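Endo-arabinase (Bacteroides thetaiotaomicron, PDB 5C0P) probably hydrolyses O-glycosidic bonds in L-arabinan as a magnesium-binding, five-bladed beta-propeller glycosidase of family 43. Local coordinates at residues 15-19 and 53-57; 21-27 and 280-286; 106-110 and 122-128; 233-237 and 247-251. The contacts are given in a common frame with arbitrary orientation. Residue numbers count along the deposited sequence, not the author numbering.

Contact 1: residues 15-19 and 53-57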
# COMPACT_ATOMS: atom_id res chain seq x y z
N GLU A 15 29.53 0.35 -6.85
CA GLU A 15 28.18 0.87 -7.06
C GLU A 15 28.06 2.32 -6.64
O GLU A 15 28.40 2.67 -5.51
CB GLU A 15 27.16 0.05 -6.28
CG GLU A 15 26.81 -1.28 -6.90
CD GLU A 15 25.44 -1.75 -6.48
OE1 GLU A 15 25.11 -1.58 -5.29
OE2 GLU A 15 24.70 -2.27 -7.33
N SER A 16 27.55 3.17 -7.53
CA SER A 16 27.35 4.57 -7.16
C SER A 16 25.86 4.89 -7.03
O SER A 16 25.03 4.41 -7.80
CB SER A 16 28.05 5.52 -8.13
OG SER A 16 27.31 5.67 -9.32
N PHE A 17 25.54 5.70 -6.03
CA PHE A 17 24.16 6.06 -5.74
C PHE A 17 24.07 7.57 -5.87
O PHE A 17 24.45 8.30 -4.95
CB PHE A 17 23.80 5.62 -4.32
CG PHE A 17 23.84 4.12 -4.12
CD1 PHE A 17 22.67 3.40 -4.03
CD2 PHE A 17 25.05 3.45 -4.01
CE1 PHE A 17 22.70 2.02 -3.83
CE2 PHE A 17 25.08 2.08 -3.83
CZ PHE A 17 23.91 1.37 -3.74
N THR A 18 23.59 8.03 -7.01
CA THR A 18 23.71 9.45 -7.37
C THR A 18 22.39 10.21 -7.40
O THR A 18 22.39 11.42 -7.66
CB THR A 18 24.40 9.61 -8.74
OG1 THR A 18 23.60 9.01 -9.76
CG2 THR A 18 25.77 8.96 -8.73
N ILE A 19 21.29 9.52 -7.15
CA ILE A 19 19.97 10.14 -7.21
C ILE A 19 19.53 10.57 -5.81
O ILE A 19 19.25 9.73 -4.96
CB ILE A 19 18.93 9.17 -7.78
CG1 ILE A 19 19.34 8.70 -9.18
CG2 ILE A 19 17.56 9.82 -7.83
CD1 ILE A 19 18.59 7.48 -9.66
N TYR A 53 14.35 1.40 -7.69
CA TYR A 53 15.56 2.08 -7.24
C TYR A 53 16.02 1.43 -5.94
O TYR A 53 15.21 0.86 -5.21
CB TYR A 53 15.28 3.56 -6.98
CG TYR A 53 15.13 4.44 -8.22
CD1 TYR A 53 15.17 3.92 -9.52
CD2 TYR A 53 14.97 5.81 -8.09
CE1 TYR A 53 15.04 4.75 -10.64
CE2 TYR A 53 14.85 6.64 -9.19
CZ TYR A 53 14.89 6.11 -10.46
OH TYR A 53 14.76 6.97 -11.54
N LYS A 54 17.31 1.54 -5.66
CA LYS A 54 17.91 0.86 -4.51
C LYS A 54 18.75 1.87 -3.73
O LYS A 54 19.28 2.81 -4.32
CB LYS A 54 18.81 -0.26 -5.02
CG LYS A 54 19.44 -1.15 -3.95
CD LYS A 54 20.32 -2.23 -4.60
CE LYS A 54 21.63 -1.68 -5.12
NZ LYS A 54 22.47 -2.73 -5.77
N SER A 55 18.85 1.68 -2.42
CA SER A 55 19.58 2.62 -1.56
C SER A 55 20.21 1.93 -0.37
O SER A 55 19.64 0.98 0.17
CB SER A 55 18.64 3.71 -1.06
OG SER A 55 19.35 4.68 -0.29
N LYS A 56 21.39 2.40 0.06
CA LYS A 56 22.00 1.91 1.28
C LYS A 56 21.41 2.58 2.52
O LYS A 56 21.50 2.02 3.61
CB LYS A 56 23.51 2.17 1.29
CG LYS A 56 24.32 1.42 0.24
CD LYS A 56 25.77 1.91 0.29
CE LYS A 56 26.70 1.13 -0.63
NZ LYS A 56 28.10 1.62 -0.45
N ASP A 57 20.83 3.77 2.36
CA ASP A 57 20.55 4.61 3.53
C ASP A 57 19.30 5.47 3.46
O ASP A 57 19.05 6.24 4.40
CB ASP A 57 21.76 5.51 3.84
CG ASP A 57 22.09 6.48 2.70
OD1 ASP A 57 21.38 6.51 1.68
OD2 ASP A 57 23.08 7.24 2.85

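Contact 2: residues 21-27 and 280-286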
# COMPACT_ATOMS: atom_id res chain seq x y z
N VAL A 21 17.28 11.65 -2.74
CA VAL A 21 15.88 11.35 -2.39
C VAL A 21 14.96 12.55 -2.68
O VAL A 21 13.81 12.37 -3.08
CB VAL A 21 15.76 10.84 -0.93
CG1 VAL A 21 16.19 11.91 0.08
CG2 VAL A 21 14.35 10.32 -0.64
N SER A 22 15.49 13.76 -2.53
CA SER A 22 14.70 14.97 -2.76
C SER A 22 14.30 15.14 -4.23
O SER A 22 13.36 15.88 -4.55
CB SER A 22 15.46 16.21 -2.28
OG SER A 22 16.69 16.35 -2.97
N SER A 23 14.99 14.43 -5.13
CA SER A 23 14.73 14.57 -6.56
C SER A 23 13.71 13.55 -7.08
O SER A 23 13.26 13.64 -8.23
CB SER A 23 16.03 14.44 -7.36
OG SER A 23 16.37 13.07 -7.51
N LEU A 24 13.35 12.59 -6.24
CA LEU A 24 12.42 11.55 -6.66
C LEU A 24 11.03 12.14 -6.86
O LEU A 24 10.57 12.95 -6.06
CB LEU A 24 12.36 10.42 -5.62
CG LEU A 24 13.67 9.65 -5.42
CD1 LEU A 24 13.50 8.58 -4.35
CD2 LEU A 24 14.11 9.03 -6.73
N ARG A 25 10.39 11.76 -7.96
CA ARG A 25 9.03 12.17 -8.27
C ARG A 25 8.20 10.92 -8.54
O ARG A 25 8.33 10.29 -9.59
CB ARG A 25 9.02 13.11 -9.48
CG ARG A 25 9.70 14.43 -9.23
CD ARG A 25 8.96 15.25 -8.19
NE ARG A 25 9.61 16.53 -7.93
CZ ARG A 25 10.59 16.72 -7.05
NH1 ARG A 25 11.11 17.92 -6.89
NH2 ARG A 25 11.06 15.70 -6.33
N LEU A 26 7.37 10.55 -7.58
CA LEU A 26 6.59 9.33 -7.66
C LEU A 26 5.51 9.37 -6.59
O LEU A 26 5.57 10.18 -5.66
CB LEU A 26 7.49 8.09 -7.49
CG LEU A 26 8.51 8.11 -6.35
CD1 LEU A 26 7.90 7.62 -5.04
CD2 LEU A 26 9.75 7.28 -6.70
N ARG A 27 4.51 8.51 -6.75
CA ARG A 27 3.41 8.39 -5.81
C ARG A 27 3.52 7.08 -5.05
O ARG A 27 4.21 6.15 -5.49
CB ARG A 27 2.08 8.38 -6.57
CG ARG A 27 1.76 9.67 -7.30
CD ARG A 27 0.42 9.57 -8.04
NE ARG A 27 -0.69 9.36 -7.12
CZ ARG A 27 -1.31 10.35 -6.48
NH1 ARG A 27 -0.93 11.61 -6.66
NH2 ARG A 27 -2.32 10.07 -5.65
N ASN A 280 -0.18 15.97 -3.33
CA ASN A 280 -0.90 14.92 -4.04
C ASN A 280 -1.06 15.18 -5.54
O ASN A 280 -1.75 14.44 -6.23
CB ASN A 280 -2.26 14.66 -3.38
CG ASN A 280 -2.89 13.37 -3.85
OD1 ASN A 280 -2.22 12.33 -3.95
ND2 ASN A 280 -4.19 13.42 -4.17
N SER A 281 -0.43 16.23 -6.03
CA SER A 281 -0.47 16.53 -7.46
C SER A 281 0.76 17.31 -7.88
O SER A 281 1.41 17.95 -7.05
CB SER A 281 -1.74 17.32 -7.81
OG SER A 281 -1.78 18.54 -7.09
N GLN A 282 1.07 17.25 -9.18
CA GLN A 282 2.11 18.05 -9.82
C GLN A 282 3.54 17.67 -9.44
O GLN A 282 4.37 17.43 -10.32
CB GLN A 282 1.89 19.55 -9.61
CG GLN A 282 0.60 20.07 -10.21
N THR A 283 3.82 17.63 -8.14
CA THR A 283 5.19 17.44 -7.68
C THR A 283 5.32 16.37 -6.60
O THR A 283 6.20 16.49 -5.73
CB THR A 283 5.77 18.74 -7.10
OG1 THR A 283 4.90 19.22 -6.07
CG2 THR A 283 5.90 19.81 -8.19
N GLU A 284 4.48 15.34 -6.66
CA GLU A 284 4.50 14.28 -5.65
C GLU A 284 5.90 13.71 -5.48
O GLU A 284 6.55 13.34 -6.46
CB GLU A 284 3.56 13.13 -6.03
CG GLU A 284 2.12 13.55 -6.37
CD GLU A 284 1.89 13.66 -7.86
OE1 GLU A 284 2.67 14.33 -8.55
OE2 GLU A 284 0.92 13.05 -8.35
N HIS A 285 6.35 13.61 -4.24
CA HIS A 285 7.67 13.07 -3.95
C HIS A 285 7.63 12.33 -2.61
O HIS A 285 6.75 12.59 -1.78
CB HIS A 285 8.70 14.21 -3.88
CG HIS A 285 8.35 15.27 -2.88
ND1 HIS A 285 7.67 16.42 -3.24
CD2 HIS A 285 8.57 15.35 -1.55
CE1 HIS A 285 7.49 17.16 -2.16
NE2 HIS A 285 8.03 16.54 -1.12
N PRO A 286 8.56 11.38 -2.41
CA PRO A 286 8.51 10.60 -1.17
C PRO A 286 8.94 11.41 0.04
O PRO A 286 9.91 12.16 -0.01
CB PRO A 286 9.51 9.47 -1.42
CG PRO A 286 10.41 9.97 -2.52
CD PRO A 286 9.55 10.88 -3.37
O HOH W 1 11.42 13.45 -1.99

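Contact 3: residues 106-110 and 122-128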
# COMPACT_ATOMS: atom_id res chain seq x y z
N GLY A 106 -8.20 -4.72 -10.21
CA GLY A 106 -7.88 -5.51 -9.04
C GLY A 106 -6.40 -5.54 -8.77
O GLY A 106 -5.59 -5.15 -9.62
N THR A 107 -6.03 -6.03 -7.60
CA THR A 107 -4.62 -6.15 -7.24
C THR A 107 -4.21 -7.59 -7.52
O THR A 107 -4.95 -8.52 -7.19
CB THR A 107 -4.41 -5.81 -5.76
OG1 THR A 107 -4.86 -4.47 -5.52
CG2 THR A 107 -2.94 -5.94 -5.36
N SER A 108 -3.06 -7.78 -8.15
CA SER A 108 -2.54 -9.13 -8.31
C SER A 108 -1.15 -9.27 -7.72
O SER A 108 -0.49 -8.27 -7.39
CB SER A 108 -2.63 -9.65 -9.75
OG SER A 108 -1.61 -9.12 -10.54
N ILE A 109 -0.73 -10.52 -7.55
CA ILE A 109 0.50 -10.84 -6.85
C ILE A 109 1.49 -11.48 -7.81
O ILE A 109 1.14 -12.38 -8.58
CB ILE A 109 0.22 -11.77 -5.66
CG1 ILE A 109 -0.74 -11.08 -4.68
CG2 ILE A 109 1.53 -12.18 -4.97
CD1 ILE A 109 -1.25 -11.99 -3.54
N LEU A 110 2.73 -10.98 -7.77
CA LEU A 110 3.79 -11.48 -8.64
C LEU A 110 4.96 -11.84 -7.74
O LEU A 110 5.07 -11.33 -6.63
CB LEU A 110 4.19 -10.41 -9.65
CG LEU A 110 3.03 -9.93 -10.53
CD1 LEU A 110 2.35 -8.67 -9.96
CD2 LEU A 110 3.50 -9.71 -11.94
N LEU A 122 2.25 -14.70 -9.98
CA LEU A 122 2.09 -15.86 -9.11
C LEU A 122 0.94 -16.70 -9.64
O LEU A 122 1.07 -17.92 -9.81
CB LEU A 122 1.87 -15.42 -7.67
CG LEU A 122 1.75 -16.54 -6.65
CD1 LEU A 122 3.01 -17.40 -6.62
CD2 LEU A 122 1.41 -15.96 -5.28
N VAL A 123 -0.18 -16.03 -9.92
CA VAL A 123 -1.26 -16.55 -10.75
C VAL A 123 -1.66 -15.40 -11.69
O VAL A 123 -1.46 -14.22 -11.35
CB VAL A 123 -2.50 -17.00 -9.94
CG1 VAL A 123 -2.13 -18.14 -8.98
CG2 VAL A 123 -3.11 -15.85 -9.18
N ASN A 124 -2.19 -15.74 -12.86
CA ASN A 124 -2.50 -14.72 -13.86
C ASN A 124 -3.91 -14.15 -13.73
O ASN A 124 -4.72 -14.18 -14.67
CB ASN A 124 -2.27 -15.25 -15.27
CG ASN A 124 -2.27 -14.13 -16.31
OD1 ASN A 124 -2.02 -12.97 -15.99
ND2 ASN A 124 -2.56 -14.49 -17.56
N LYS A 125 -4.19 -13.63 -12.54
CA LYS A 125 -5.46 -12.98 -12.25
C LYS A 125 -5.35 -12.26 -10.92
O LYS A 125 -4.45 -12.54 -10.12
CB LYS A 125 -6.61 -13.99 -12.20
CG LYS A 125 -6.51 -15.04 -11.12
CD LYS A 125 -7.75 -15.93 -11.17
CE LYS A 125 -7.56 -17.20 -10.35
NZ LYS A 125 -8.63 -18.21 -10.62
N ALA A 126 -6.27 -11.33 -10.67
CA ALA A 126 -6.30 -10.58 -9.43
C ALA A 126 -6.56 -11.51 -8.24
O ALA A 126 -7.28 -12.50 -8.37
CB ALA A 126 -7.37 -9.51 -9.49
N ILE A 127 -6.00 -11.15 -7.10
CA ILE A 127 -6.28 -11.84 -5.84
C ILE A 127 -7.54 -11.24 -5.18
O ILE A 127 -8.21 -11.89 -4.37
CB ILE A 127 -5.06 -11.76 -4.90
CG1 ILE A 127 -5.22 -12.72 -3.71
CG2 ILE A 127 -4.81 -10.32 -4.43
CD1 ILE A 127 -5.38 -14.17 -4.11
N THR A 128 -7.87 -10.00 -5.55
CA THR A 128 -9.11 -9.36 -5.10
C THR A 128 -10.30 -9.94 -5.89
O THR A 128 -10.10 -10.59 -6.92
CB THR A 128 -8.99 -7.83 -5.27
OG1 THR A 128 -8.57 -7.53 -6.61
CG2 THR A 128 -7.97 -7.26 -4.29
O HOH W 2 -0.25 -11.70 -10.91
O HOH W 3 -2.76 -12.52 -7.75

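Contact 4: residues 233-237 and 247-251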
# COMPACT_ATOMS: atom_id res chain seq x y z
N ILE A 233 -3.38 11.16 5.59
CA ILE A 233 -3.22 9.86 6.23
C ILE A 233 -4.07 9.85 7.48
O ILE A 233 -3.94 10.74 8.35
CB ILE A 233 -1.76 9.63 6.65
CG1 ILE A 233 -0.81 9.86 5.47
CG2 ILE A 233 -1.60 8.23 7.25
CD1 ILE A 233 0.65 10.03 5.90
N GLY A 234 -4.97 8.87 7.57
CA GLY A 234 -5.74 8.66 8.78
C GLY A 234 -5.27 7.40 9.46
O GLY A 234 -4.57 6.56 8.86
N GLN A 235 -5.62 7.26 10.73
CA GLN A 235 -5.30 6.03 11.44
C GLN A 235 -6.52 5.51 12.17
O GLN A 235 -7.42 6.27 12.54
CB GLN A 235 -4.12 6.23 12.41
CG GLN A 235 -4.42 7.13 13.60
CD GLN A 235 -3.22 7.28 14.53
OE1 GLN A 235 -2.44 6.34 14.71
NE2 GLN A 235 -3.08 8.46 15.12
N ALA A 236 -6.56 4.19 12.35
CA ALA A 236 -7.61 3.53 13.12
C ALA A 236 -6.96 2.48 13.99
O ALA A 236 -5.91 1.94 13.63
CB ALA A 236 -8.63 2.90 12.20
N VAL A 237 -7.56 2.21 15.13
CA VAL A 237 -6.97 1.26 16.07
C VAL A 237 -7.92 0.09 16.30
O VAL A 237 -9.13 0.28 16.46
CB VAL A 237 -6.66 1.94 17.43
CG1 VAL A 237 -6.22 0.91 18.47
CG2 VAL A 237 -5.57 3.01 17.25
N TRP A 247 -12.64 -1.49 14.37
CA TRP A 247 -11.69 -0.42 14.12
C TRP A 247 -12.25 0.92 14.60
O TRP A 247 -13.37 1.30 14.25
CB TRP A 247 -11.37 -0.39 12.63
CG TRP A 247 -10.58 -1.58 12.19
CD1 TRP A 247 -11.06 -2.72 11.62
CD2 TRP A 247 -9.17 -1.75 12.33
NE1 TRP A 247 -10.02 -3.60 11.38
CE2 TRP A 247 -8.85 -3.02 11.81
CE3 TRP A 247 -8.14 -0.95 12.84
CZ2 TRP A 247 -7.54 -3.50 11.77
CZ3 TRP A 247 -6.84 -1.43 12.81
CH2 TRP A 247 -6.55 -2.69 12.27
N VAL A 248 -11.48 1.62 15.42
CA VAL A 248 -11.90 2.91 15.93
C VAL A 248 -11.06 3.99 15.23
O VAL A 248 -9.84 4.01 15.37
CB VAL A 248 -11.73 3.01 17.46
CG1 VAL A 248 -12.03 4.42 17.96
CG2 VAL A 248 -12.63 1.98 18.17
N GLN A 249 -11.73 4.85 14.47
CA GLN A 249 -11.06 5.91 13.72
C GLN A 249 -10.61 7.05 14.62
O GLN A 249 -11.39 7.53 15.45
CB GLN A 249 -11.99 6.48 12.64
CG GLN A 249 -12.61 5.42 11.73
CD GLN A 249 -11.59 4.75 10.84
OE1 GLN A 249 -10.57 5.34 10.48
NE2 GLN A 249 -11.85 3.49 10.48
N GLU A 250 -9.37 7.50 14.45
CA GLU A 250 -8.92 8.69 15.14
C GLU A 250 -9.46 9.90 14.40
O GLU A 250 -9.54 9.90 13.18
CB GLU A 250 -7.39 8.73 15.19
CG GLU A 250 -6.82 7.83 16.26
CD GLU A 250 -7.24 8.26 17.65
OE1 GLU A 250 -6.97 9.42 18.03
OE2 GLU A 250 -7.85 7.44 18.37
N PRO A 251 -9.85 10.94 15.14
CA PRO A 251 -10.54 12.08 14.52
C PRO A 251 -9.61 12.99 13.74
O PRO A 251 -10.11 13.75 12.90
CB PRO A 251 -11.14 12.82 15.72
CG PRO A 251 -10.29 12.40 16.90
CD PRO A 251 -9.92 10.98 16.62
O HOH W 4 -8.97 7.57 10.49
O HOH W 5 -7.03 9.56 11.80

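Contact 1: residues 15-19 and 53-57
Phe17 gives up more surface here than any other residue of the pair. Its ring lies against the end of the strand that holds Tyr53, Lys54 and Ser55. Phe17 CD1 comes 3.5 Å from Lys54 O, which sits at the edge of the ring and close to its plane, while Phe17 CE1 is 3.9 Å from Ser55 CA. The aliphatic part of Lys56 passes over one face of the same ring, with Phe17 CE2 3.7 Å from Lys56 CE. Lys54 is the second main contributor. Its chain, bent at chi3, runs beside Phe17, Phe17 CZ and Lys54 CE being 4.1 Å apart, and ends in a salt bridge from Lys54 NZ to Glu15 OE2 at 2.8 Å. The bond from Lys54 NZ to Glu15 OE1, at 2.9 Å, is weak, and Glu64 supplies a second carboxylate for the same ammonium. In the beta-propeller of family 43 the segment 15-19 leads into the edge strand of the blade to which 50-55 belongs. Strand 60-68 lies between the two, and Thr18 and Ile19 form a classic beta bulge opposite its Trp61. Within the bulge, Ile19 makes a CH-pi contact, its CD1 lying 4.2 Å from the centroid of the Tyr53 ring, over the face. Phe44 meets that tyrosine ring edge-to-face.

Contact 2: residues 21-27 and 280-286
Asn280 opens the second segment by receiving the guanidinium of Arg27: Arg27 NH2 donates to Asn280 OD1 at 2.8 Å and Arg27 NH1 to Asn280 O at 3.0 Å. Further along, Thr283 O lies 3.9 Å from Arg25 CD and also accepts a hydrogen bond from His285 ND1 at 2.9 Å. Glu284 then works with both of its ends. Its carboxylate forms a salt bridge, Glu284 OE2 to Arg27 NH1 at 2.9 Å, and its carbonyl O takes a weak hydrogen bond from Leu26 N at 3.1 Å. At His285 the CA atoms of the two segments come nearest, His285 CA lying 4.6 Å from Arg25 CA. Pro286 is the apolar end, with CD 3.6 Å from Leu24 CB and 4.0 Å from Leu26 CD1; one water links Pro286 O to Val21 O, 2.8 Å from each. A bound Tris molecule, probably from the crystallisation liquor, is hydrogen-bonded to Arg27 NE, and the side chain of the magnesium ligand His261 is about 6 Å from that of Arg27. Joining chain parts some 250 residues apart, the contact links the first and last blades of a beta-propeller beside its metal-binding central cavity.

Contact 3: residues 106-110 and 122-128
Two direct backbone hydrogen bonds tie the strand 106-110 to the returning chain: Leu122 N donates to Ile109 O at 2.9 Å, and Ile127 N to Thr107 O at 2.8 Å. Between them the chain bulges away through an inverse gamma turn centred on Asn124, and water takes over. One water accepts from Ser108 OG at 2.9 Å and donates to Ile109 O and to Val123 O, each at 2.8 Å, so that Ile109 O has two donors. A second accepts from Ile109 N and donates to Lys125 O, both at 2.9 Å. At the far end a side chain replaces a carbonyl as acceptor, Thr107 N donating to Thr128 OG1 at 3.1 Å. The hydroxyl of Thr107 is engaged with Thr97 and Gly137, and the amide of Asn124 with Trp75 and Asp73. Gly106 suits its place, since a CB there would clash with Thr128 OG1 and Ala126 CB. The Ile109 side chain adds apolar contacts: Ile109 CG2 lies 3.8 Å from Leu122 CD2, and Ile109 CD1 lies 4.0 Å from Ile127 CG2. The segment 122-128 thus continues the edge of a four-stranded antiparallel propeller blade and leads on to strand 134-141 of the next sheet. Water and a threonine hydroxyl satisfy the polar backbone where regular strand pairing lapses, so the link between sheets can leave strand geometry without abandoning its donors and acceptors.

Contact 4: residues 233-237 and 247-251
Trp247 lays its indole beside Ala236, with CE3 3.9 Å from Ala236 CB and CZ3 3.6 Å from Ala236 O, which lies at the ring edge near its plane; the indole NE1 is hydrogen-bonded to the backbone O of Val243. From there the two strands run antiparallel. Val237 and Val248 form the hydrogen-bonded pair, Val237 N to Val248 O and Val248 N to Val237 O both measuring 2.9 Å. Ala236 and Gln249 follow as the non-hydrogen-bonded pair, their CA atoms 4.2 Å apart, and Ala236 CA makes a CA-H...O contact of 3.2 Å with Val248 O. Glu250 N then donates to Gln235 O at 3.0 Å, while Gln235 CG meets Glu250 CG at 3.7 Å. This hairpin supplies the outer edge of a four-stranded propeller blade, and Gln249 reaches across the sheet to Trp221 through OE1. Around Gln249 and Glu250 water joins in: one water accepts from Gln235 N and lies 2.9 Å from both that atom and Glu250 O, and another lies 2.9 Å from Gln235 O and 2.7 Å from Gln249 OE1. Direct backbone pairing thus holds the hairpin, and solvent extends its polar bonding at Gln249 and Glu250.

Five antiparallel sheets make up the propeller, and the four contacts touch four of them, the first, second, fourth and last. Contacts 1 and 2 are neighbours, with centres about 17 Å apart; they touch where Leu24 CD2 packs 3.5 Å from Tyr53 CE2, and their segments alternate along the chain. Contacts 3 and 4 follow one another in sequence, both nested inside the long loop that contact 2 closes, and lie on opposite sides of the chain's centre, their own centres about 28 Å apart. Contact 3 involves the loop after edge strand 120-121, contact 4 the edge strand 248-249 itself. Local contacts finish individual blades, whereas contact 2 joins first sheet to last and closes the ring.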